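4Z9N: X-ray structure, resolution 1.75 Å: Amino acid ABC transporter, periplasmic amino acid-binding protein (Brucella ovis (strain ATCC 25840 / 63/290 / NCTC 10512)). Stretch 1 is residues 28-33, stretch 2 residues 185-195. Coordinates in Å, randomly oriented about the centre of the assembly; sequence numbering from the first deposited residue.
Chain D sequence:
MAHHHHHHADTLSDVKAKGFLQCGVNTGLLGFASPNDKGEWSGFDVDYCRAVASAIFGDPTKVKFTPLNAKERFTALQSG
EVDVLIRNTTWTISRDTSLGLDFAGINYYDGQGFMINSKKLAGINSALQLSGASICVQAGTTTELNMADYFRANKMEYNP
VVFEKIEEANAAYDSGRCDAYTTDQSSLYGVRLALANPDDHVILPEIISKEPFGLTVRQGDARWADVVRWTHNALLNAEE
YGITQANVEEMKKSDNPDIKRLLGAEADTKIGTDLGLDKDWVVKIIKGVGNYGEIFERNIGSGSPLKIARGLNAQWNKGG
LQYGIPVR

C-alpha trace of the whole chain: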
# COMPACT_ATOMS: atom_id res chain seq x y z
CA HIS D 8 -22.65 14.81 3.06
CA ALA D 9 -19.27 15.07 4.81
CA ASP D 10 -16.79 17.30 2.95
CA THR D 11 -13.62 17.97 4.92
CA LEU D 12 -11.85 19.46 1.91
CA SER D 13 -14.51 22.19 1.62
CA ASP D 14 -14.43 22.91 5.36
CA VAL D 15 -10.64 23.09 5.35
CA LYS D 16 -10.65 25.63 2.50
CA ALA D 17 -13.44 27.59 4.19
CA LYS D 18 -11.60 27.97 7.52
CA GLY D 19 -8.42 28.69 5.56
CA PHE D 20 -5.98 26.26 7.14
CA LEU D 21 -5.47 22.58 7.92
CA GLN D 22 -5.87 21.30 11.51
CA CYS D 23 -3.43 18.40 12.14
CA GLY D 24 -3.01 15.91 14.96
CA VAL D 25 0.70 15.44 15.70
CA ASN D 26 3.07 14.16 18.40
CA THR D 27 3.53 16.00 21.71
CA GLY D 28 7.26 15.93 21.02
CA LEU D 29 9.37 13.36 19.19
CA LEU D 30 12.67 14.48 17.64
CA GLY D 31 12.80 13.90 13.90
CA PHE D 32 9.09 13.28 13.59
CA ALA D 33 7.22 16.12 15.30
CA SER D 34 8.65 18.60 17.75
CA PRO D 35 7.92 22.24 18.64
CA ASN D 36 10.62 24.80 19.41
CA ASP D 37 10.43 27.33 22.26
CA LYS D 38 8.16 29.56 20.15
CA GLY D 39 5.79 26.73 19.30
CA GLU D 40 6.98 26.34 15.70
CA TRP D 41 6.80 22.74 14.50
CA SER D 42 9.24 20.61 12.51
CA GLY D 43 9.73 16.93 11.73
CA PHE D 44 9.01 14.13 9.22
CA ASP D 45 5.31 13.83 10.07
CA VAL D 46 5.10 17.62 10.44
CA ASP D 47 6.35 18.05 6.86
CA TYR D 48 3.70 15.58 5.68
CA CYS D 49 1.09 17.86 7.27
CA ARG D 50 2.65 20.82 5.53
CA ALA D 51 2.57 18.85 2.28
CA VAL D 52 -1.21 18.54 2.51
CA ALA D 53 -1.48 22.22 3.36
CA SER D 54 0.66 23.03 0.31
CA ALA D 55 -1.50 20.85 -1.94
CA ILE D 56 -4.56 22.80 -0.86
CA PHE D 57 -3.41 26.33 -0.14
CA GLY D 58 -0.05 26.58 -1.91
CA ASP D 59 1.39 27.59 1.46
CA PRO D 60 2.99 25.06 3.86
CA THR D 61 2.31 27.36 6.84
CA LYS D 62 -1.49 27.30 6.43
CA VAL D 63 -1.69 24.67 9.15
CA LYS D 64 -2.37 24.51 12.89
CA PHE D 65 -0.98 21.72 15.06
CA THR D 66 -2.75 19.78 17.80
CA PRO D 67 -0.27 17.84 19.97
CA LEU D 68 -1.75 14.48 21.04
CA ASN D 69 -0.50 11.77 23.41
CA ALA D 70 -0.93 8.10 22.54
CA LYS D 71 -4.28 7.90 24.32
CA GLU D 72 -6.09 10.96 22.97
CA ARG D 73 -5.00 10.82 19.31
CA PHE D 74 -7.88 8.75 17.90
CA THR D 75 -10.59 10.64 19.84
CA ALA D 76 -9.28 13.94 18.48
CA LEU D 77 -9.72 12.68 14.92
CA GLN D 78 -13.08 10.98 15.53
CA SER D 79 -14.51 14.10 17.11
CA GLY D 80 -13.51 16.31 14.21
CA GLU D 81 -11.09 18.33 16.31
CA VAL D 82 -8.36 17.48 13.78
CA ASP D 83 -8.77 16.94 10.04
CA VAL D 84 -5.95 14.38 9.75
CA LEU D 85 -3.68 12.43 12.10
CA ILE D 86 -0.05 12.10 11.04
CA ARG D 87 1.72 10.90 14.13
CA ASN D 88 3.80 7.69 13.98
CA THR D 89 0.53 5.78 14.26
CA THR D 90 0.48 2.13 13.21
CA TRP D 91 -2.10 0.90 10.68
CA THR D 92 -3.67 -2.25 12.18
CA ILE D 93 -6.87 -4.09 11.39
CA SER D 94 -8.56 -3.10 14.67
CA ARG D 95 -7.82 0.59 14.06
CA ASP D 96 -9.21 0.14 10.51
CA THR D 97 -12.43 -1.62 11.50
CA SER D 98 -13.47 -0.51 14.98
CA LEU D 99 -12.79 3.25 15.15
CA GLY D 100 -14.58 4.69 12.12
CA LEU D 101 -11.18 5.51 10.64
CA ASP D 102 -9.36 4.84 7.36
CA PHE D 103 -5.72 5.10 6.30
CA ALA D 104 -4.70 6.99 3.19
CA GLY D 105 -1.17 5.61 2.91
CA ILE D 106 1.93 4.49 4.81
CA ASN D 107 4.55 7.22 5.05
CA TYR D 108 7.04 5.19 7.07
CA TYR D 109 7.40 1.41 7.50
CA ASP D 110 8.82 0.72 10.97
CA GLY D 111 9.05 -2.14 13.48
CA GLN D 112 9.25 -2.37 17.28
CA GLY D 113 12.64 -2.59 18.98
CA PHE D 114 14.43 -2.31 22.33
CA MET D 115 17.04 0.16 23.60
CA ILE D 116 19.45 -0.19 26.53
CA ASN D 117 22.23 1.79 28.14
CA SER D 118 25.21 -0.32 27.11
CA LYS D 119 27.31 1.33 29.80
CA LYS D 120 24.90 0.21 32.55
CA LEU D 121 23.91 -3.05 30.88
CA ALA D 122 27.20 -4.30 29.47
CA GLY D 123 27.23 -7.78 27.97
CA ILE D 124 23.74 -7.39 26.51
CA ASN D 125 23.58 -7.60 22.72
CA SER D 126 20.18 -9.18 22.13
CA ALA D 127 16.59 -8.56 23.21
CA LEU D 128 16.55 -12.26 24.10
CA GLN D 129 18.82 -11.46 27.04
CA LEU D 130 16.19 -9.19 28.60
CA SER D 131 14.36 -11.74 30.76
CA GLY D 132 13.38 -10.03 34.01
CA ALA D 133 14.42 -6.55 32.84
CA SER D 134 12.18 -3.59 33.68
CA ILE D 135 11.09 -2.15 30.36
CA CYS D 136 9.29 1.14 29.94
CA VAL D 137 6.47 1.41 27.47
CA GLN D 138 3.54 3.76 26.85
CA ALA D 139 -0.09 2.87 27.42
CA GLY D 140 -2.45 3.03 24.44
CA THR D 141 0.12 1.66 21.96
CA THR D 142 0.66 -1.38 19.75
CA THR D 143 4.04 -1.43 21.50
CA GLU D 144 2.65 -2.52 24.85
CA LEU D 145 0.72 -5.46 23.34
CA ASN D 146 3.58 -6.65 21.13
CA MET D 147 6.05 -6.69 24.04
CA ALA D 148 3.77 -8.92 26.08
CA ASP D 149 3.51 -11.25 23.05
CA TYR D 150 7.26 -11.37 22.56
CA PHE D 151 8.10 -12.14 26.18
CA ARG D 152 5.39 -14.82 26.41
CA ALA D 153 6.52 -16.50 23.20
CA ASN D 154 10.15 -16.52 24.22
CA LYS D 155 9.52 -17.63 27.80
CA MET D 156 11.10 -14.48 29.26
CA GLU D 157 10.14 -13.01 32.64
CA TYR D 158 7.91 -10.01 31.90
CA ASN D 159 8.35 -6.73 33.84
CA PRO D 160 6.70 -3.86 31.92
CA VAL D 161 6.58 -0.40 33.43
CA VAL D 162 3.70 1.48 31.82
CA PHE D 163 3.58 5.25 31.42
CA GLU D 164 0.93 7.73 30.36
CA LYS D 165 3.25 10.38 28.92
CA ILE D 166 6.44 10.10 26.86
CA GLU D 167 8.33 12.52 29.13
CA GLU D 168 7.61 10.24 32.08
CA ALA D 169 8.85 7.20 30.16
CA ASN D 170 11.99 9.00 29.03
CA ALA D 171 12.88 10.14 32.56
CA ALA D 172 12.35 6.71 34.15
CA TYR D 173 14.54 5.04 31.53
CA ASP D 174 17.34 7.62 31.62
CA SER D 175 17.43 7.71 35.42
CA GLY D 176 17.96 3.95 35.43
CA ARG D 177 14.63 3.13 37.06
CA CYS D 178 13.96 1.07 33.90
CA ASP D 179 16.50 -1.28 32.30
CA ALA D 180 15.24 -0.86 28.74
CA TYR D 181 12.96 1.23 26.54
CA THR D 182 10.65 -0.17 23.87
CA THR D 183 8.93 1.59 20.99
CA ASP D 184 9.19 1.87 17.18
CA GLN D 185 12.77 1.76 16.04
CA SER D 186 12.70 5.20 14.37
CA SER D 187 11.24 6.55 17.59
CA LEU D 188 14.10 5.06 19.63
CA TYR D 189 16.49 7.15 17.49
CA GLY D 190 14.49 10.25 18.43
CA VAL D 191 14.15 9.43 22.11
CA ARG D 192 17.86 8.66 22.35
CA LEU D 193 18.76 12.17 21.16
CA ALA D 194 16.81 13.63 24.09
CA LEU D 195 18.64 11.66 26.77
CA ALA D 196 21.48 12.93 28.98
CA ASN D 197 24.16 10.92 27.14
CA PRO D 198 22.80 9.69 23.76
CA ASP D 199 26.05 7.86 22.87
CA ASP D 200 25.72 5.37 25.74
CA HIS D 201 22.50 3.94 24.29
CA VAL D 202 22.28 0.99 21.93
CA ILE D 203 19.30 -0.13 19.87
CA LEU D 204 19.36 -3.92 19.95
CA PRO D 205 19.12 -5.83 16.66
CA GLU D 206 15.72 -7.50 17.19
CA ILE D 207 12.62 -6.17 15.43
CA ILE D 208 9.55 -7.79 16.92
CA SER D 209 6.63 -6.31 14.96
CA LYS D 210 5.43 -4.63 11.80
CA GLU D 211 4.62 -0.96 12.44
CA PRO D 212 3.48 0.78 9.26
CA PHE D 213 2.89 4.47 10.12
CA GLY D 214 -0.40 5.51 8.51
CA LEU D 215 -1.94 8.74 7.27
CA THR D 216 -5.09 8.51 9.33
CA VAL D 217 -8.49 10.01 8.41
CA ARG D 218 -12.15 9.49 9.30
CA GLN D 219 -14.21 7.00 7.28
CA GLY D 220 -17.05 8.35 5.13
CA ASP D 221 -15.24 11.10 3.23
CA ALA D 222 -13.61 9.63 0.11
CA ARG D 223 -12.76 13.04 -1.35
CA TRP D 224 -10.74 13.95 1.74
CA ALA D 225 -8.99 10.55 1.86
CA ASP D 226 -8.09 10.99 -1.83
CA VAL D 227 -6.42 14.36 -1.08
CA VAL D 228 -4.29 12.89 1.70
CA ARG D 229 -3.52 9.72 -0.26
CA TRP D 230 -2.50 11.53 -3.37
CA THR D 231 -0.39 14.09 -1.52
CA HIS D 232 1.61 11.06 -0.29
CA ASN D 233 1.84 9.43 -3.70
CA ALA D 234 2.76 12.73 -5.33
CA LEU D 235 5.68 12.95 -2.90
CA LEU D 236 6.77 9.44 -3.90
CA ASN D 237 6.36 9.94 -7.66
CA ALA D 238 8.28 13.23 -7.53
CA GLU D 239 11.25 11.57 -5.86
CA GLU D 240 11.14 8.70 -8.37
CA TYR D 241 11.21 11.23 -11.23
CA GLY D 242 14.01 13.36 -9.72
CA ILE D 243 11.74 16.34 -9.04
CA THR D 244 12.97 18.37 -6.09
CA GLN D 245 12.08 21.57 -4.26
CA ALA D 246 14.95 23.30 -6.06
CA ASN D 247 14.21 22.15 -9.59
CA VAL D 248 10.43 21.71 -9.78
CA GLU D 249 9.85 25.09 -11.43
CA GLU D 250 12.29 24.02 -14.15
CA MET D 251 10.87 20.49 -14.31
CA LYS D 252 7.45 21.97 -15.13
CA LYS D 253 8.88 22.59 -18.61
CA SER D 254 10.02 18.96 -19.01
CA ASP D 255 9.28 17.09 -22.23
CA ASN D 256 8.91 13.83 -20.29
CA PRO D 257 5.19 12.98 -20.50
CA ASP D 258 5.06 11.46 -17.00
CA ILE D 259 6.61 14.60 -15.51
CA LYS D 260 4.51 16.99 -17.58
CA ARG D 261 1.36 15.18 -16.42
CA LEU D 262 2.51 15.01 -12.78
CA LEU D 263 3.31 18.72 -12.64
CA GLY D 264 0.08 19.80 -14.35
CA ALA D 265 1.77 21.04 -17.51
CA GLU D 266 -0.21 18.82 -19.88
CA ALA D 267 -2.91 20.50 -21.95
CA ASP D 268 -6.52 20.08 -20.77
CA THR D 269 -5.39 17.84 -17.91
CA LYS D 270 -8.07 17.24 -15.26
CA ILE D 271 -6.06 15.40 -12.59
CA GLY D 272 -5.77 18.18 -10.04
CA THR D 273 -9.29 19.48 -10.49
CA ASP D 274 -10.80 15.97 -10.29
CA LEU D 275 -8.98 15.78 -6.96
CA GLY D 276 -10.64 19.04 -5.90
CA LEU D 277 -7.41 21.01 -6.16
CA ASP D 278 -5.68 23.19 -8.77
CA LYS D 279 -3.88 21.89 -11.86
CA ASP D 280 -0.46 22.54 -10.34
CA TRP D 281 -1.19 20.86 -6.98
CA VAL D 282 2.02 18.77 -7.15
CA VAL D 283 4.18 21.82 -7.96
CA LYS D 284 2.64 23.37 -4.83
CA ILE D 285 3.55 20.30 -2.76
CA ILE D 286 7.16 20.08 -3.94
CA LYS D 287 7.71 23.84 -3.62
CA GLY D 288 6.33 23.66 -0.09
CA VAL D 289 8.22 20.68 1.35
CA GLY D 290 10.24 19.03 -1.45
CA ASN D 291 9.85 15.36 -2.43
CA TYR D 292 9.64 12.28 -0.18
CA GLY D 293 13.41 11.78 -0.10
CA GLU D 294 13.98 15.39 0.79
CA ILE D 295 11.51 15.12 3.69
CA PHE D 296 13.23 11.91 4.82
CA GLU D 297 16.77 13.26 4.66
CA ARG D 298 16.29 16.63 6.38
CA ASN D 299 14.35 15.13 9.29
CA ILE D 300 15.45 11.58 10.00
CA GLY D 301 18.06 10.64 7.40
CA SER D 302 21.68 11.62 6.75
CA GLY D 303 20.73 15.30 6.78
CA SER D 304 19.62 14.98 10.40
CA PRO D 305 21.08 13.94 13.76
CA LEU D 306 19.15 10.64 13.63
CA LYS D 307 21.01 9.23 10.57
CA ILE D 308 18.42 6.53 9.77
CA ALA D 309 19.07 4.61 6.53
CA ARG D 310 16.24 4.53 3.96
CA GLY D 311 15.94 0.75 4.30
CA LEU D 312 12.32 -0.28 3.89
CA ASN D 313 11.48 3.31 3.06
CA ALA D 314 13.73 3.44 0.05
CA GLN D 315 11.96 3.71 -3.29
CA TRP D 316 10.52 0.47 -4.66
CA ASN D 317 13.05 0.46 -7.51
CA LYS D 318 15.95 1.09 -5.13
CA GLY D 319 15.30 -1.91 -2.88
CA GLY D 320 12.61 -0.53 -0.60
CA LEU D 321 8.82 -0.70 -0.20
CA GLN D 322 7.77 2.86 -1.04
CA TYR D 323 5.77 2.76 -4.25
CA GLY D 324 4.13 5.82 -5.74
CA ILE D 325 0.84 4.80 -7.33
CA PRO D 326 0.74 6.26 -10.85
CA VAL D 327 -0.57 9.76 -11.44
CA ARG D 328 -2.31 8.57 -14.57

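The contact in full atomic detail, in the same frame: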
# COMPACT_ATOMS: atom_id res chain seq x y z
N GLY D 28 5.86 15.59 21.12
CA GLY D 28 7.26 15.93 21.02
C GLY D 28 8.18 14.74 20.82
O GLY D 28 8.58 14.08 21.79
N LEU D 29 8.52 14.48 19.57
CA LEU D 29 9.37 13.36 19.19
C LEU D 29 10.37 13.84 18.14
O LEU D 29 9.98 14.17 17.02
CB LEU D 29 8.53 12.19 18.66
CG LEU D 29 9.29 10.96 18.19
CD1 LEU D 29 10.14 10.42 19.32
CD2 LEU D 29 8.33 9.88 17.67
N LEU D 30 11.65 13.90 18.52
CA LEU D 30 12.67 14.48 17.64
C LEU D 30 12.72 13.73 16.32
O LEU D 30 12.75 12.50 16.30
CB LEU D 30 14.05 14.47 18.32
CG LEU D 30 14.20 15.42 19.51
CD1 LEU D 30 15.51 15.17 20.26
CD2 LEU D 30 14.12 16.87 19.05
N GLY D 31 12.71 14.49 15.23
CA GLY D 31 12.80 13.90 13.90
C GLY D 31 11.43 13.73 13.28
O GLY D 31 11.29 13.80 12.06
N PHE D 32 10.42 13.53 14.11
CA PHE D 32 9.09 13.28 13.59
C PHE D 32 8.12 14.44 13.81
O PHE D 32 7.44 14.84 12.88
CB PHE D 32 8.56 11.98 14.18
CG PHE D 32 9.06 10.79 13.44
CD1 PHE D 32 10.34 10.30 13.68
CD2 PHE D 32 8.32 10.25 12.41
CE1 PHE D 32 10.82 9.22 12.96
CE2 PHE D 32 8.80 9.18 11.67
CZ PHE D 32 10.06 8.67 11.95
N ALA D 33 8.06 14.96 15.03
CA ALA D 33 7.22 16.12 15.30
C ALA D 33 7.59 16.73 16.63
O ALA D 33 7.39 16.12 17.68
CB ALA D 33 5.74 15.75 15.29
N GLN D 185 11.34 1.56 16.10
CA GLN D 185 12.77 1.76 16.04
C GLN D 185 13.13 3.21 15.69
O GLN D 185 14.06 3.79 16.29
CB GLN D 185 13.40 0.81 15.02
CG GLN D 185 14.88 0.98 14.88
CD GLN D 185 15.43 0.16 13.74
OE1 GLN D 185 15.56 -1.06 13.85
NE2 GLN D 185 15.69 0.82 12.63
N SER D 186 12.40 3.82 14.76
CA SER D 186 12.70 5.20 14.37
C SER D 186 12.46 6.12 15.55
O SER D 186 13.11 7.15 15.68
CB SER D 186 11.87 5.66 13.16
OG SER D 186 10.48 5.69 13.47
N SER D 187 11.53 5.74 16.42
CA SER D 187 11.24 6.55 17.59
C SER D 187 12.37 6.45 18.62
O SER D 187 12.68 7.43 19.31
CB SER D 187 9.92 6.11 18.22
OG SER D 187 8.83 6.30 17.32
N LEU D 188 12.96 5.26 18.73
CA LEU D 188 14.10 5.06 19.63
C LEU D 188 15.26 5.99 19.24
O LEU D 188 15.94 6.53 20.13
CB LEU D 188 14.55 3.60 19.62
CG LEU D 188 13.58 2.62 20.32
CD1 LEU D 188 13.99 1.18 20.07
CD2 LEU D 188 13.57 2.93 21.82
N TYR D 189 15.48 6.18 17.94
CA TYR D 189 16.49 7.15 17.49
C TYR D 189 16.17 8.55 18.02
O TYR D 189 17.07 9.29 18.43
CB TYR D 189 16.57 7.20 15.96
CG TYR D 189 17.40 6.10 15.31
CD1 TYR D 189 16.86 4.86 15.01
CD2 TYR D 189 18.73 6.33 14.98
CE1 TYR D 189 17.62 3.87 14.39
CE2 TYR D 189 19.50 5.35 14.37
CZ TYR D 189 18.94 4.12 14.08
OH TYR D 189 19.72 3.15 13.48
N GLY D 190 14.90 8.92 17.99
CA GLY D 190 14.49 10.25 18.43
C GLY D 190 14.55 10.43 19.93
O GLY D 190 15.02 11.46 20.44
N VAL D 191 14.06 9.43 20.66
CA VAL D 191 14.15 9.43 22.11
C VAL D 191 15.60 9.52 22.56
O VAL D 191 15.94 10.32 23.45
CB VAL D 191 13.48 8.19 22.71
CG1 VAL D 191 13.86 8.05 24.18
CG2 VAL D 191 11.97 8.27 22.54
N ARG D 192 16.45 8.70 21.96
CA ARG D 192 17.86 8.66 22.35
C ARG D 192 18.52 10.04 22.31
O ARG D 192 19.29 10.41 23.20
CB ARG D 192 18.63 7.68 21.45
CG ARG D 192 20.12 7.59 21.75
CD ARG D 192 20.78 6.39 21.08
NE ARG D 192 20.67 6.42 19.62
CZ ARG D 192 21.10 5.45 18.82
NH1 ARG D 192 21.65 4.36 19.35
NH2 ARG D 192 20.95 5.55 17.51
N LEU D 193 18.17 10.84 21.30
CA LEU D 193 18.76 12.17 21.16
C LEU D 193 18.33 13.14 22.26
O LEU D 193 18.90 14.22 22.40
CB LEU D 193 18.40 12.76 19.79
CG LEU D 193 19.17 12.16 18.61
CD1 LEU D 193 18.60 12.69 17.31
CD2 LEU D 193 20.66 12.47 18.71
N ALA D 194 17.33 12.74 23.05
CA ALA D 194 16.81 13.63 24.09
C ALA D 194 17.36 13.25 25.46
O ALA D 194 17.06 13.91 26.46
CB ALA D 194 15.28 13.59 24.11
N LEU D 195 18.16 12.19 25.51
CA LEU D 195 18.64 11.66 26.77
C LEU D 195 19.92 12.39 27.18
O LEU D 195 20.53 13.09 26.37
CB LEU D 195 18.89 10.15 26.65
CG LEU D 195 17.65 9.35 26.23
CD1 LEU D 195 17.92 7.87 26.30
CD2 LEU D 195 16.46 9.71 27.12
O HOH W 1 12.47 12.99 21.27
O HOH W 2 12.04 9.54 16.19

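Residues 28-33 form an irregular loop that packs against the helix that occupies most of stretch 2, burying 328 Å² in all without a direct hydrogen bond between the two stretches. The loop is held in shape by its own backbone: Leu-29 N donates to Ala-33 O (2.7 Å) and Ala-33 N to Leu-29 O (2.9 Å). Gly-28 makes no contact, but its backbone angles call for glycine. Leu-29 leaves the backbone sideways, and its t rotamer brings the branched end down to the helix, with CD2 3.6 Å from Ser-187 OG and CD1 4.3 Å from Val-191 CG2. Leu-30 contributes both chain and side chain. Leu-30 O lies 3.6 Å from Gly-190 CA in a CA-H...O contact; a CB on Gly-190 would clash with this oxygen, so glycine permits the close approach. Two waters supply the hydrogen-bonded link: one accepts from Leu-30 N (3.0 Å) and donates weakly to Gly-190 O (3.1 Å), the other donates to Leu-30 O (3.0 Å) and Ser-186 O (2.7 Å). Leu-30 CD1 meanwhile packs on Leu-193 CB (3.8 Å) and Ala-194 CB (4.2 Å). Gly-31 makes no contact, and its backbone angles (phi 96°) call for glycine; the buried Phe-32 follows, its CA-to-CB bond pointing toward the helix. Phe-32 CZ lies 3.4 Å from Ser-186 OG, an oxygen already hydrogen-bonded elsewhere in the structure.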